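Local coordinates for glycine cleavage system H protein (Mycobacterium tuberculosis, PDB 3IFT) that probably shuttles the methylamine group of glycine from the P protein to the T protein, using one covalently bound lipoyl cofactor, at residues A20-I25 with T38-S43; D15-A20 with T128-A133; S43-V48 with G67-T72; V49-P54 with G108-I113. One frame throughout, in Å; residues are numbered along the deposited sequence.

Contacts 1 and 2 are neighbours: they share Ala20, their centres are about 10 Å apart, and strands 17-18 and 23-29 run side by side in the larger antiparallel sheet, with Ile25 N 2.7 Å from His17 O. Helix 39-45 leads from contact 1 into contact 3, which shares Ser43. Contact 3 and contact 4 meet across strands 48-52 and 65-71, where Glu70 N is 2.8 Å from Phe50 O. Contacts 2 and 3 lie on opposite sides of the chain's centre, their own centres about 21 Å apart. The side chain of Lys73, the predicted lipoyl attachment residue, unmodified here, is about 3 Å from that of Ser71 in contact 3 and about 10 Å from that of Tyr40 in contact 1.

Contact 1: A20-I25 with T38-S43; sequences AEHEWI and TDYAQS
His22 and Thr38 carry the polar part of this contact. Thr38 N donates to His22 O at 2.9 Å with an N-H...O angle of 156°, reaching the oxygen from above the carbonyl plane. One residue later helix 39-45 begins, and Thr38 is its N-cap: OG1 accepts from Ala41 N at 3.1 Å, placed for this by a chi1 of 65° that sets it between the backbone N and the carbonyl carbon. The aromatic part pairs His22 with Tyr40. Tyr40 CE2 lies over one face of the imidazole, offset toward the rim and 3.3 Å from His22 CE1, and the planes differ by 38°, an oblique pairing. Ala20 O sits over the centre of the opposite face. Apolar contact is made by His22 CB with Ala41 CB at 3.5 Å. The Thr38 CG2 methyl packs against the His22 carbonyl, 3.3 Å from His22 O. At the far end Trp24 turns the CD1 edge of its indole to Thr38 N, in plane, while its NE1 bonds Pro104 O. The polar groups at this helix start are thus joined by hydrogen bonds: the Tyr136 hydroxyl bridges Thr38 OG1 of the cap and His22 ND1, and the imidazole is bracketed by a carbonyl oxygen and a phenol ring.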
loop_
_atom_site.group_PDB
_atom_site.type_symbol
_atom_site.label_atom_id
_atom_site.label_comp_id
_atom_site.label_asym_id
_atom_site.label_seq_id
_atom_site.Cartn_x
_atom_site.Cartn_y
_atom_site.Cartn_z
ATOM N N ALA A 20 5.178 8.594 -1.104
ATOM C CA ALA A 20 5.760 9.050 -2.364
ATOM C C ALA A 20 5.987 7.901 -3.334
ATOM O O ALA A 20 6.070 8.102 -4.533
ATOM C CB ALA A 20 7.102 9.764 -2.096
ATOM N N GLU A 21 6.077 6.697 -2.814
ATOM C CA GLU A 21 6.376 5.546 -3.641
ATOM C C GLU A 21 5.063 4.891 -4.046
ATOM O O GLU A 21 5.075 3.758 -4.468
ATOM C CB GLU A 21 7.258 4.551 -2.928
ATOM C CG GLU A 21 8.668 5.057 -2.661
ATOM C CD GLU A 21 8.693 6.053 -1.545
ATOM O OE1 GLU A 21 8.061 5.753 -0.535
ATOM O OE2 GLU A 21 9.301 7.138 -1.691
ATOM N N HIS A 22 3.947 5.610 -3.861
ATOM C CA HIS A 22 2.657 5.258 -4.466
ATOM C C HIS A 22 1.960 4.134 -3.765
ATOM O O HIS A 22 1.274 3.310 -4.378
ATOM C CB HIS A 22 2.802 4.943 -5.961
ATOM C CG HIS A 22 3.690 5.915 -6.673
ATOM N ND1 HIS A 22 3.321 7.221 -6.900
ATOM C CD2 HIS A 22 4.949 5.791 -7.148
ATOM C CE1 HIS A 22 4.311 7.859 -7.496
ATOM N NE2 HIS A 22 5.316 7.019 -7.649
ATOM N N GLU A 23 2.107 4.124 -2.457
ATOM C CA GLU A 23 1.303 3.267 -1.643
ATOM C C GLU A 23 0.285 4.097 -0.958
ATOM O O GLU A 23 0.486 5.285 -0.739
ATOM C CB GLU A 23 2.145 2.498 -0.666
ATOM C CG GLU A 23 2.911 1.428 -1.422
ATOM C CD GLU A 23 3.917 0.679 -0.594
ATOM O OE1 GLU A 23 3.683 0.509 0.620
ATOM O OE2 GLU A 23 4.939 0.257 -1.174
ATOM N N TRP A 24 -0.834 3.468 -0.647
ATOM C CA TRP A 24 -1.844 4.142 0.129
ATOM C C TRP A 24 -1.981 3.398 1.423
ATOM O O TRP A 24 -1.629 2.228 1.526
ATOM C CB TRP A 24 -3.180 4.261 -0.604
ATOM C CG TRP A 24 -3.749 2.984 -1.085
ATOM C CD1 TRP A 24 -3.565 2.436 -2.319
ATOM C CD2 TRP A 24 -4.573 2.062 -0.355
ATOM N NE1 TRP A 24 -4.262 1.237 -2.419
ATOM C CE2 TRP A 24 -4.883 0.981 -1.235
ATOM C CE3 TRP A 24 -5.074 2.032 0.940
ATOM C CZ2 TRP A 24 -5.651 -0.131 -0.832
ATOM C CZ3 TRP A 24 -5.856 0.964 1.319
ATOM C CH2 TRP A 24 -6.125 -0.117 0.439
ATOM N N ILE A 25 -2.503 4.112 2.399
ATOM C CA ILE A 25 -2.608 3.629 3.765
ATOM C C ILE A 25 -3.960 4.080 4.222
ATOM O O ILE A 25 -4.261 5.291 4.214
ATOM C CB ILE A 25 -1.519 4.230 4.666
ATOM C CG1 ILE A 25 -0.146 3.848 4.128
ATOM C CG2 ILE A 25 -1.688 3.722 6.130
ATOM C CD1 ILE A 25 0.523 4.914 3.284
ATOM N N THR A 38 -1.437 2.827 -5.330
ATOM C CA THR A 38 -2.400 3.791 -5.824
ATOM C C THR A 38 -2.882 3.433 -7.235
ATOM O O THR A 38 -2.310 2.613 -7.913
ATOM C CB THR A 38 -1.764 5.174 -5.774
ATOM O OG1 THR A 38 -0.666 5.205 -6.675
ATOM C CG2 THR A 38 -1.261 5.431 -4.319
ATOM N N ASP A 39 -3.949 4.068 -7.658
ATOM C CA ASP A 39 -4.386 4.037 -9.037
ATOM C C ASP A 39 -3.300 4.396 -10.018
ATOM O O ASP A 39 -3.110 3.725 -11.018
ATOM C CB ASP A 39 -5.542 4.975 -9.188
ATOM C CG ASP A 39 -6.205 4.882 -10.527
ATOM O OD1 ASP A 39 -6.090 3.835 -11.178
ATOM O OD2 ASP A 39 -6.865 5.874 -10.906
ATOM N N TYR A 40 -2.554 5.445 -9.708
ATOM C CA TYR A 40 -1.439 5.854 -10.523
ATOM C C TYR A 40 -0.401 4.746 -10.626
ATOM O O TYR A 40 0.053 4.456 -11.697
ATOM C CB TYR A 40 -0.800 7.086 -9.902
ATOM C CG TYR A 40 0.550 7.414 -10.448
ATOM C CD1 TYR A 40 0.674 8.278 -11.539
ATOM C CD2 TYR A 40 1.698 6.892 -9.890
ATOM C CE1 TYR A 40 1.892 8.608 -12.047
ATOM C CE2 TYR A 40 2.940 7.200 -10.410
ATOM C CZ TYR A 40 3.030 8.097 -11.474
ATOM O OH TYR A 40 4.244 8.466 -12.021
ATOM N N ALA A 41 -0.064 4.108 -9.496
ATOM C CA ALA A 41 0.941 3.060 -9.469
ATOM C C ALA A 41 0.510 1.855 -10.304
ATOM O O ALA A 41 1.284 1.336 -11.101
ATOM C CB ALA A 41 1.239 2.625 -8.049
ATOM N N GLN A 42 -0.715 1.406 -10.124
ATOM C CA GLN A 42 -1.168 0.225 -10.831
ATOM C C GLN A 42 -1.179 0.501 -12.355
ATOM O O GLN A 42 -0.734 -0.322 -13.177
ATOM C CB GLN A 42 -2.526 -0.250 -10.289
ATOM C CG GLN A 42 -3.733 0.619 -10.575
ATOM C CD GLN A 42 -4.162 0.566 -12.025
ATOM O OE1 GLN A 42 -3.832 -0.371 -12.747
ATOM N NE2 GLN A 42 -4.871 1.593 -12.467
ATOM N N SER A 43 -1.617 1.685 -12.730
ATOM C CA SER A 43 -1.675 2.016 -14.137
ATOM C C SER A 43 -0.282 2.062 -14.748
ATOM O O SER A 43 -0.069 1.555 -15.852
ATOM C CB SER A 43 -2.400 3.327 -14.339
ATOM O OG SER A 43 -2.582 3.495 -15.733
#

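Contact 2: D15-A20 with T128-A133; sequences DLHYTA and TTLLDA
His17 and Leu130 cross at about a right angle, with His17 CB 3.7 Å from Leu130 CB. The imidazole turns an edge, near its plane, to Leu131 O, which is 3.5 Å from His17 CD2. Leu130 CD2 runs beside Thr19 CG2, the two side chains pointing the same way. Tyr18 chi1 (-59°) sets CG anti to the carbonyl carbon. Farther out on this ring, Tyr18 CE2 lies 3.6 Å from Ala133 CA; the ring also stacks on Tyr136, and its OH bonds Pro13 O. Leu131 CD1 comes to 3.4 Å from Ala20 N.

Between these side chains the backbones form a single antiparallel bridge, the hydrogen-bonded pair Tyr18 and Leu131. Tyr18 N donates to Leu131 O and Leu131 N to Tyr18 O, both at 2.7 Å, at angles of 145° and 163°. A water lies between Leu16 O and Ala133 N, though its leg to Leu16 O is doubtfully short. Asp132 N-caps helix 133-139 through OD1 and Ala135 N.

Leu131 O is gripped by Tyr18 N and by a C-H...O contact from His17 CA. Chemically, the two backbone bonds tie the connection between helices 123-126 and 133-139 to the outermost strand 17-18.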
loop_
_atom_site.group_PDB
_atom_site.type_symbol
_atom_site.label_atom_id
_atom_site.label_comp_id
_atom_site.label_asym_id
_atom_site.label_seq_id
_atom_site.Cartn_x
_atom_site.Cartn_y
_atom_site.Cartn_z
ATOM N N ASP A 15 -9.476 10.037 1.495
ATOM C CA ASP A 15 -9.571 9.509 2.848
ATOM C C ASP A 15 -8.393 8.610 3.169
ATOM O O ASP A 15 -8.382 7.940 4.176
ATOM C CB ASP A 15 -10.899 8.806 3.105
ATOM C CG ASP A 15 -11.139 7.640 2.168
ATOM O OD1 ASP A 15 -10.476 7.547 1.114
ATOM O OD2 ASP A 15 -11.988 6.806 2.509
ATOM N N LEU A 16 -7.370 8.642 2.325
ATOM C CA LEU A 16 -6.225 7.796 2.492
ATOM C C LEU A 16 -4.986 8.621 2.728
ATOM O O LEU A 16 -4.938 9.814 2.442
ATOM C CB LEU A 16 -6.017 6.970 1.235
ATOM C CG LEU A 16 -7.123 5.978 0.921
ATOM C CD1 LEU A 16 -6.894 5.404 -0.471
ATOM C CD2 LEU A 16 -7.138 4.924 1.966
ATOM N N HIS A 17 -3.973 7.959 3.253
ATOM C CA HIS A 17 -2.653 8.520 3.252
ATOM C C HIS A 17 -1.864 7.780 2.240
ATOM O O HIS A 17 -2.259 6.700 1.797
ATOM C CB HIS A 17 -1.987 8.390 4.605
ATOM C CG HIS A 17 -2.541 9.322 5.641
ATOM N ND1 HIS A 17 -3.553 8.955 6.505
ATOM C CD2 HIS A 17 -2.216 10.600 5.962
ATOM C CE1 HIS A 17 -3.818 9.960 7.325
ATOM N NE2 HIS A 17 -3.022 10.971 7.017
ATOM N N TYR A 18 -0.745 8.392 1.874
ATOM C CA TYR A 18 0.073 7.922 0.796
ATOM C C TYR A 18 1.507 8.023 1.117
ATOM O O TYR A 18 1.934 8.803 1.983
ATOM C CB TYR A 18 -0.188 8.723 -0.459
ATOM C CG TYR A 18 -1.599 8.628 -0.872
ATOM C CD1 TYR A 18 -2.004 7.647 -1.740
ATOM C CD2 TYR A 18 -2.557 9.456 -0.310
ATOM C CE1 TYR A 18 -3.333 7.520 -2.098
ATOM C CE2 TYR A 18 -3.869 9.344 -0.648
ATOM C CZ TYR A 18 -4.271 8.382 -1.550
ATOM O OH TYR A 18 -5.605 8.264 -1.927
ATOM N N THR A 19 2.274 7.212 0.397
ATOM C CA THR A 19 3.692 7.423 0.351
ATOM C C THR A 19 4.034 7.939 -1.026
ATOM O O THR A 19 3.302 7.709 -2.007
ATOM C CB THR A 19 4.447 6.124 0.618
ATOM O OG1 THR A 19 4.263 5.246 -0.480
ATOM C CG2 THR A 19 3.969 5.448 1.910
ATOM N N ALA A 20 5.178 8.594 -1.104
ATOM C CA ALA A 20 5.760 9.050 -2.364
ATOM C C ALA A 20 5.987 7.901 -3.334
ATOM O O ALA A 20 6.070 8.102 -4.533
ATOM C CB ALA A 20 7.102 9.764 -2.096
ATOM N N THR A 128 1.898 10.519 10.640
ATOM C CA THR A 128 2.505 11.832 10.391
ATOM C C THR A 128 3.658 11.813 9.393
ATOM O O THR A 128 4.026 12.859 8.879
ATOM C CB THR A 128 3.054 12.456 11.730
ATOM O OG1 THR A 128 4.224 11.731 12.165
ATOM C CG2 THR A 128 1.991 12.409 12.811
ATOM N N THR A 129 4.262 10.643 9.164
ATOM C CA THR A 129 5.256 10.503 8.131
ATOM C C THR A 129 4.597 10.392 6.742
ATOM O O THR A 129 5.306 10.424 5.746
ATOM C CB THR A 129 6.120 9.237 8.320
ATOM O OG1 THR A 129 5.257 8.083 8.393
ATOM C CG2 THR A 129 7.003 9.339 9.611
ATOM N N LEU A 130 3.274 10.236 6.665
ATOM C CA LEU A 130 2.642 9.905 5.378
ATOM C C LEU A 130 2.040 11.129 4.726
ATOM O O LEU A 130 1.797 12.130 5.382
ATOM C CB LEU A 130 1.577 8.817 5.520
ATOM C CG LEU A 130 2.014 7.551 6.245
ATOM C CD1 LEU A 130 0.855 6.610 6.375
ATOM C CD2 LEU A 130 3.228 6.878 5.570
ATOM N N LEU A 131 1.805 11.030 3.435
ATOM C CA LEU A 131 1.242 12.126 2.668
ATOM C C LEU A 131 -0.271 12.035 2.664
ATOM O O LEU A 131 -0.865 10.941 2.734
ATOM C CB LEU A 131 1.740 12.061 1.229
ATOM C CG LEU A 131 3.241 11.913 1.037
ATOM C CD1 LEU A 131 3.487 11.503 -0.386
ATOM C CD2 LEU A 131 4.058 13.197 1.436
ATOM N N ASP A 132 -0.905 13.187 2.583
ATOM C CA ASP A 132 -2.327 13.214 2.375
ATOM C C ASP A 132 -2.579 13.201 0.873
ATOM O O ASP A 132 -1.629 13.205 0.056
ATOM C CB ASP A 132 -3.037 14.345 3.154
ATOM C CG ASP A 132 -2.663 15.748 2.696
ATOM O OD1 ASP A 132 -1.968 15.916 1.674
ATOM O OD2 ASP A 132 -3.082 16.702 3.392
ATOM N N ALA A 133 -3.838 13.099 0.500
ATOM C CA ALA A 133 -4.186 12.929 -0.911
ATOM C C ALA A 133 -3.592 14.067 -1.740
ATOM O O ALA A 133 -3.098 13.873 -2.843
ATOM C CB ALA A 133 -5.690 12.880 -1.083
HETATM O O HOH W 1 -5.592 12.209 2.437
#

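Contact 3: S43-V48 with G67-T72; sequences SALGDV and GEVEST
Leu45 places CG anti to its backbone N (chi1 -165°), and Ser71 holds OG between its backbone N and carbonyl carbon (chi1 67°); from the CG so placed, Leu45 CD2 meets Val69, while the serine torsion turns a hydroxyl to the end of helix 39-45. Ser71 OG donates to Leu45 O, arriving 37° above the carbonyl plane; the modelled length of 2.5 Å is doubtfully short. The same OG also bonds Ser74 N, so the hydroxyl joins the helix end to the turn that follows strand 65-71.

Leu45 and Val69 cross obliquely. Leu45 CD2 fits against both valine methyls, 3.3 Å from Val69 CG2 and 3.4 Å from Val69 CG1, closer than usual van der Waals contact, so the packing is tight here. Val48 crosses Val69 at about a right angle, with its CG1 3.7 Å from Val69 CG2. That methyl of Val69 is therefore touched by both Leu45 and Val48.

Gly46 leaves the helix with a positive phi. The chain then passes along Ser71, where Asp47 O accepts a C-H...O contact from Ser71 CA at 3.1 Å, and Glu70 O takes a similar one from Val48 CA at 3.4 Å.

Lys73 NZ hydrogen-bonds Ala44 O and, weakly, Leu45 O. The helix end thus lies beside the turn between strands 65-71 and 75-79, which carries the predicted lipoyl-lysine, its usual place in lipoyl domains.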
loop_
_atom_site.group_PDB
_atom_site.type_symbol
_atom_site.label_atom_id
_atom_site.label_comp_id
_atom_site.label_asym_id
_atom_site.label_seq_id
_atom_site.Cartn_x
_atom_site.Cartn_y
_atom_site.Cartn_z
ATOM N N SER A 43 -1.617 1.685 -12.730
ATOM C CA SER A 43 -1.675 2.016 -14.137
ATOM C C SER A 43 -0.282 2.062 -14.748
ATOM O O SER A 43 -0.069 1.555 -15.852
ATOM C CB SER A 43 -2.400 3.327 -14.339
ATOM O OG SER A 43 -2.582 3.495 -15.733
ATOM N N ALA A 44 0.663 2.627 -14.005
ATOM C CA ALA A 44 2.031 2.749 -14.468
ATOM C C ALA A 44 2.712 1.391 -14.570
ATOM O O ALA A 44 3.464 1.133 -15.495
ATOM C CB ALA A 44 2.825 3.630 -13.527
ATOM N N LEU A 45 2.467 0.547 -13.582
ATOM C CA LEU A 45 3.089 -0.760 -13.557
ATOM C C LEU A 45 2.605 -1.600 -14.716
ATOM O O LEU A 45 3.387 -2.316 -15.317
ATOM C CB LEU A 45 2.748 -1.461 -12.256
ATOM C CG LEU A 45 3.553 -2.687 -11.867
ATOM C CD1 LEU A 45 4.993 -2.286 -11.530
ATOM C CD2 LEU A 45 2.811 -3.330 -10.663
ATOM N N GLY A 46 1.312 -1.561 -14.983
ATOM C CA GLY A 46 0.720 -2.452 -15.958
ATOM C C GLY A 46 -0.076 -3.518 -15.226
ATOM O O GLY A 46 -0.101 -3.568 -13.988
ATOM N N ASP A 47 -0.736 -4.366 -15.985
ATOM C CA ASP A 47 -1.467 -5.481 -15.412
ATOM C C ASP A 47 -0.603 -6.322 -14.474
ATOM O O ASP A 47 0.410 -6.903 -14.856
ATOM C CB ASP A 47 -2.041 -6.374 -16.510
ATOM C CG ASP A 47 -3.144 -5.704 -17.287
ATOM O OD1 ASP A 47 -3.761 -4.736 -16.800
ATOM O OD2 ASP A 47 -3.396 -6.177 -18.397
ATOM N N VAL A 48 -1.046 -6.407 -13.231
ATOM C CA VAL A 48 -0.305 -7.116 -12.249
ATOM C C VAL A 48 -0.509 -8.589 -12.482
ATOM O O VAL A 48 -1.618 -9.092 -12.499
ATOM C CB VAL A 48 -0.714 -6.736 -10.848
ATOM C CG1 VAL A 48 0.053 -7.555 -9.852
ATOM C CG2 VAL A 48 -0.488 -5.226 -10.658
ATOM N N GLY A 67 7.991 -6.486 -0.158
ATOM C CA GLY A 67 7.311 -7.152 -1.232
ATOM C C GLY A 67 7.585 -6.497 -2.552
ATOM O O GLY A 67 8.405 -5.603 -2.675
ATOM N N GLU A 68 6.851 -6.945 -3.545
ATOM C CA GLU A 68 6.990 -6.396 -4.845
ATOM C C GLU A 68 5.707 -6.682 -5.547
ATOM O O GLU A 68 4.989 -7.633 -5.235
ATOM C CB GLU A 68 8.187 -7.015 -5.591
ATOM C CG GLU A 68 8.062 -8.500 -5.856
ATOM C CD GLU A 68 8.993 -8.993 -6.954
ATOM O OE1 GLU A 68 10.171 -8.539 -7.002
ATOM O OE2 GLU A 68 8.533 -9.846 -7.768
ATOM N N VAL A 69 5.410 -5.815 -6.487
ATOM C CA VAL A 69 4.288 -5.977 -7.353
ATOM C C VAL A 69 4.890 -5.974 -8.760
ATOM O O VAL A 69 5.799 -5.202 -9.064
ATOM C CB VAL A 69 3.273 -4.856 -7.170
ATOM C CG1 VAL A 69 3.941 -3.498 -7.475
ATOM C CG2 VAL A 69 2.101 -5.125 -8.046
ATOM N N GLU A 70 4.383 -6.854 -9.596
ATOM C CA GLU A 70 5.025 -7.159 -10.851
ATOM C C GLU A 70 3.961 -7.239 -11.939
ATOM O O GLU A 70 2.962 -7.938 -11.785
ATOM C CB GLU A 70 5.821 -8.468 -10.694
ATOM C CG GLU A 70 6.193 -9.204 -11.945
ATOM C CD GLU A 70 7.220 -10.326 -11.682
ATOM O OE1 GLU A 70 7.728 -10.434 -10.544
ATOM O OE2 GLU A 70 7.514 -11.095 -12.629
ATOM N N SER A 71 4.191 -6.494 -13.016
ATOM C CA SER A 71 3.460 -6.661 -14.256
ATOM C C SER A 71 4.370 -7.470 -15.169
ATOM O O SER A 71 5.521 -7.742 -14.813
ATOM C CB SER A 71 3.166 -5.312 -14.893
ATOM O OG SER A 71 4.364 -4.640 -15.347
ATOM N N THR A 72 3.917 -7.777 -16.381
ATOM C CA THR A 72 4.842 -8.434 -17.322
ATOM C C THR A 72 5.986 -7.489 -17.698
ATOM O O THR A 72 7.096 -7.921 -17.937
ATOM C CB THR A 72 4.152 -8.935 -18.583
ATOM O OG1 THR A 72 3.548 -7.832 -19.264
ATOM C CG2 THR A 72 3.113 -9.978 -18.230
#

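Contact 4: V49-P54 with G108-I113; sequences VFVQLP and GWLLDI
Leu53 and Leu110 meet at about a right angle where the two antiparallel sheets of the lipoyl-domain fold, a barrel-sandwich hybrid, face each other. Leu53 CD1 is 3.8 Å from Leu110 CB, and Leu53 CD2 touches Leu110 CB and, at 4.1 Å, Leu111 CD2. Val51 CG1 adds a looser contact to Leu110 CD2 at 4.2 Å, the two side chains crossing obliquely. These side-chain pairs are apolar, but the Leu53 CD1 methyl also sits on a backbone carbonyl, 3.0 Å from Leu110 O. The nearest CA atoms across the contact, those of Leu53 and Leu110, are 7.4 Å apart, so the segments join through side chains and not as paired strands.

The next layer explains how two successive leucines both reach the same neighbour. Leu110 and Leu111 both face Val35 in a classic beta bulge, and both direct their CB toward the segment 49-54. Leu110 meets Leu53 and Val51, Leu111 meets Leu53 and Pro54. On the other segment Val49 and Phe50 form a second classic bulge, opposite Glu70, in the strand that leads to Val51.

Further out, Phe66 touches both Pro54 and Leu111, and Ile37 lies against Leu110, so strands from both sheets surround the contact. Asp112, one residue past the leucine pair, makes a salt bridge to Arg34, whose side chain also forms a cation-pi contact with Trp109.

At the end of the contact Pro54 crosses Leu111 at about a right angle, and its CD presses on Leu111 CD2 at 3.3 Å, tighter than normal van der Waals contact, with Pro54 CG next at 3.6 Å from the same methyl.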
loop_
_atom_site.group_PDB
_atom_site.type_symbol
_atom_site.label_atom_id
_atom_site.label_comp_id
_atom_site.label_asym_id
_atom_site.label_seq_id
_atom_site.Cartn_x
_atom_site.Cartn_y
_atom_site.Cartn_z
ATOM N N VAL A 49 0.607 -9.242 -12.683
ATOM C CA VAL A 49 0.661 -10.659 -12.882
ATOM C C VAL A 49 1.148 -11.336 -11.613
ATOM O O VAL A 49 0.947 -12.535 -11.444
ATOM C CB VAL A 49 1.607 -10.985 -14.043
ATOM C CG1 VAL A 49 1.090 -10.305 -15.308
ATOM C CG2 VAL A 49 2.986 -10.510 -13.731
ATOM N N PHE A 50 1.797 -10.577 -10.728
ATOM C CA PHE A 50 2.354 -11.159 -9.515
ATOM C C PHE A 50 2.552 -10.105 -8.417
ATOM O O PHE A 50 2.863 -8.955 -8.679
ATOM C CB PHE A 50 3.649 -11.902 -9.823
ATOM C CG PHE A 50 4.136 -12.735 -8.676
ATOM C CD1 PHE A 50 3.374 -13.832 -8.223
ATOM C CD2 PHE A 50 5.344 -12.444 -8.043
ATOM C CE1 PHE A 50 3.825 -14.624 -7.124
ATOM C CE2 PHE A 50 5.794 -13.215 -6.953
ATOM C CZ PHE A 50 5.031 -14.302 -6.493
ATOM N N VAL A 51 2.292 -10.531 -7.194
ATOM C CA VAL A 51 2.416 -9.743 -6.000
ATOM C C VAL A 51 3.127 -10.588 -4.961
ATOM O O VAL A 51 2.608 -11.612 -4.566
ATOM C CB VAL A 51 1.041 -9.383 -5.464
ATOM C CG1 VAL A 51 1.168 -8.668 -4.144
ATOM C CG2 VAL A 51 0.306 -8.489 -6.480
ATOM N N GLN A 52 4.324 -10.181 -4.558
ATOM C CA GLN A 52 5.019 -10.844 -3.485
ATOM C C GLN A 52 4.769 -10.012 -2.262
ATOM O O GLN A 52 5.189 -8.857 -2.199
ATOM C CB GLN A 52 6.522 -10.989 -3.732
ATOM C CG GLN A 52 7.178 -11.951 -2.735
ATOM C CD GLN A 52 6.516 -13.341 -2.732
ATOM O OE1 GLN A 52 5.638 -13.648 -1.900
ATOM N NE2 GLN A 52 6.915 -14.173 -3.688
ATOM N N LEU A 53 4.041 -10.603 -1.321
ATOM C CA LEU A 53 3.739 -9.970 -0.055
ATOM C C LEU A 53 4.429 -10.696 1.083
ATOM O O LEU A 53 4.802 -11.854 0.952
ATOM C CB LEU A 53 2.224 -9.940 0.151
ATOM C CG LEU A 53 1.609 -8.885 -0.778
ATOM C CD1 LEU A 53 0.119 -8.754 -0.633
ATOM C CD2 LEU A 53 2.311 -7.554 -0.547
ATOM N N PRO A 54 4.617 -9.998 2.212
ATOM C CA PRO A 54 5.295 -10.667 3.284
ATOM C C PRO A 54 4.316 -11.575 4.001
ATOM O O PRO A 54 3.122 -11.513 3.771
ATOM C CB PRO A 54 5.748 -9.515 4.179
ATOM C CG PRO A 54 4.719 -8.483 3.979
ATOM C CD PRO A 54 4.088 -8.691 2.640
ATOM N N GLY A 108 -8.262 -4.687 -4.440
ATOM C CA GLY A 108 -6.889 -4.831 -4.816
ATOM C C GLY A 108 -5.928 -4.478 -3.713
ATOM O O GLY A 108 -4.745 -4.406 -3.963
ATOM N N TRP A 109 -6.424 -4.213 -2.507
ATOM C CA TRP A 109 -5.560 -3.987 -1.336
ATOM C C TRP A 109 -4.530 -5.112 -1.185
ATOM O O TRP A 109 -4.728 -6.246 -1.623
ATOM C CB TRP A 109 -6.405 -3.842 -0.057
ATOM C CG TRP A 109 -7.081 -5.143 0.359
ATOM C CD1 TRP A 109 -8.235 -5.655 -0.132
ATOM C CD2 TRP A 109 -6.614 -6.072 1.332
ATOM N NE1 TRP A 109 -8.517 -6.849 0.473
ATOM C CE2 TRP A 109 -7.534 -7.126 1.378
ATOM C CE3 TRP A 109 -5.500 -6.112 2.183
ATOM C CZ2 TRP A 109 -7.385 -8.217 2.252
ATOM C CZ3 TRP A 109 -5.348 -7.205 3.029
ATOM C CH2 TRP A 109 -6.290 -8.216 3.073
ATOM N N LEU A 110 -3.382 -4.794 -0.615
ATOM C CA LEU A 110 -2.308 -5.776 -0.535
ATOM C C LEU A 110 -2.223 -6.440 0.821
ATOM O O LEU A 110 -2.153 -7.654 0.903
ATOM C CB LEU A 110 -0.972 -5.114 -0.846
ATOM C CG LEU A 110 -1.024 -4.425 -2.202
ATOM C CD1 LEU A 110 0.253 -3.725 -2.388
ATOM C CD2 LEU A 110 -1.302 -5.413 -3.366
ATOM N N LEU A 111 -2.182 -5.629 1.866
ATOM C CA LEU A 111 -1.916 -6.129 3.203
ATOM C C LEU A 111 -2.296 -5.118 4.246
ATOM O O LEU A 111 -2.546 -3.944 3.946
ATOM C CB LEU A 111 -0.438 -6.499 3.370
ATOM C CG LEU A 111 0.669 -5.456 3.264
ATOM C CD1 LEU A 111 0.620 -4.444 4.389
ATOM C CD2 LEU A 111 2.041 -6.177 3.311
ATOM N N ASP A 112 -2.330 -5.595 5.481
ATOM C CA ASP A 112 -2.607 -4.768 6.611
ATOM C C ASP A 112 -1.391 -4.790 7.476
ATOM O O ASP A 112 -0.717 -5.811 7.598
ATOM C CB ASP A 112 -3.751 -5.316 7.448
ATOM C CG ASP A 112 -5.057 -5.208 6.784
ATOM O OD1 ASP A 112 -5.185 -4.526 5.732
ATOM O OD2 ASP A 112 -5.977 -5.843 7.316
ATOM N N ILE A 113 -1.130 -3.671 8.113
ATOM C CA ILE A 113 -0.055 -3.622 9.081
ATOM C C ILE A 113 -0.771 -3.271 10.360
ATOM O O ILE A 113 -1.647 -2.418 10.386
ATOM C CB ILE A 113 1.057 -2.615 8.712
ATOM C CG1 ILE A 113 1.667 -3.004 7.351
ATOM C CG2 ILE A 113 2.113 -2.571 9.814
ATOM C CD1 ILE A 113 2.575 -1.970 6.730
#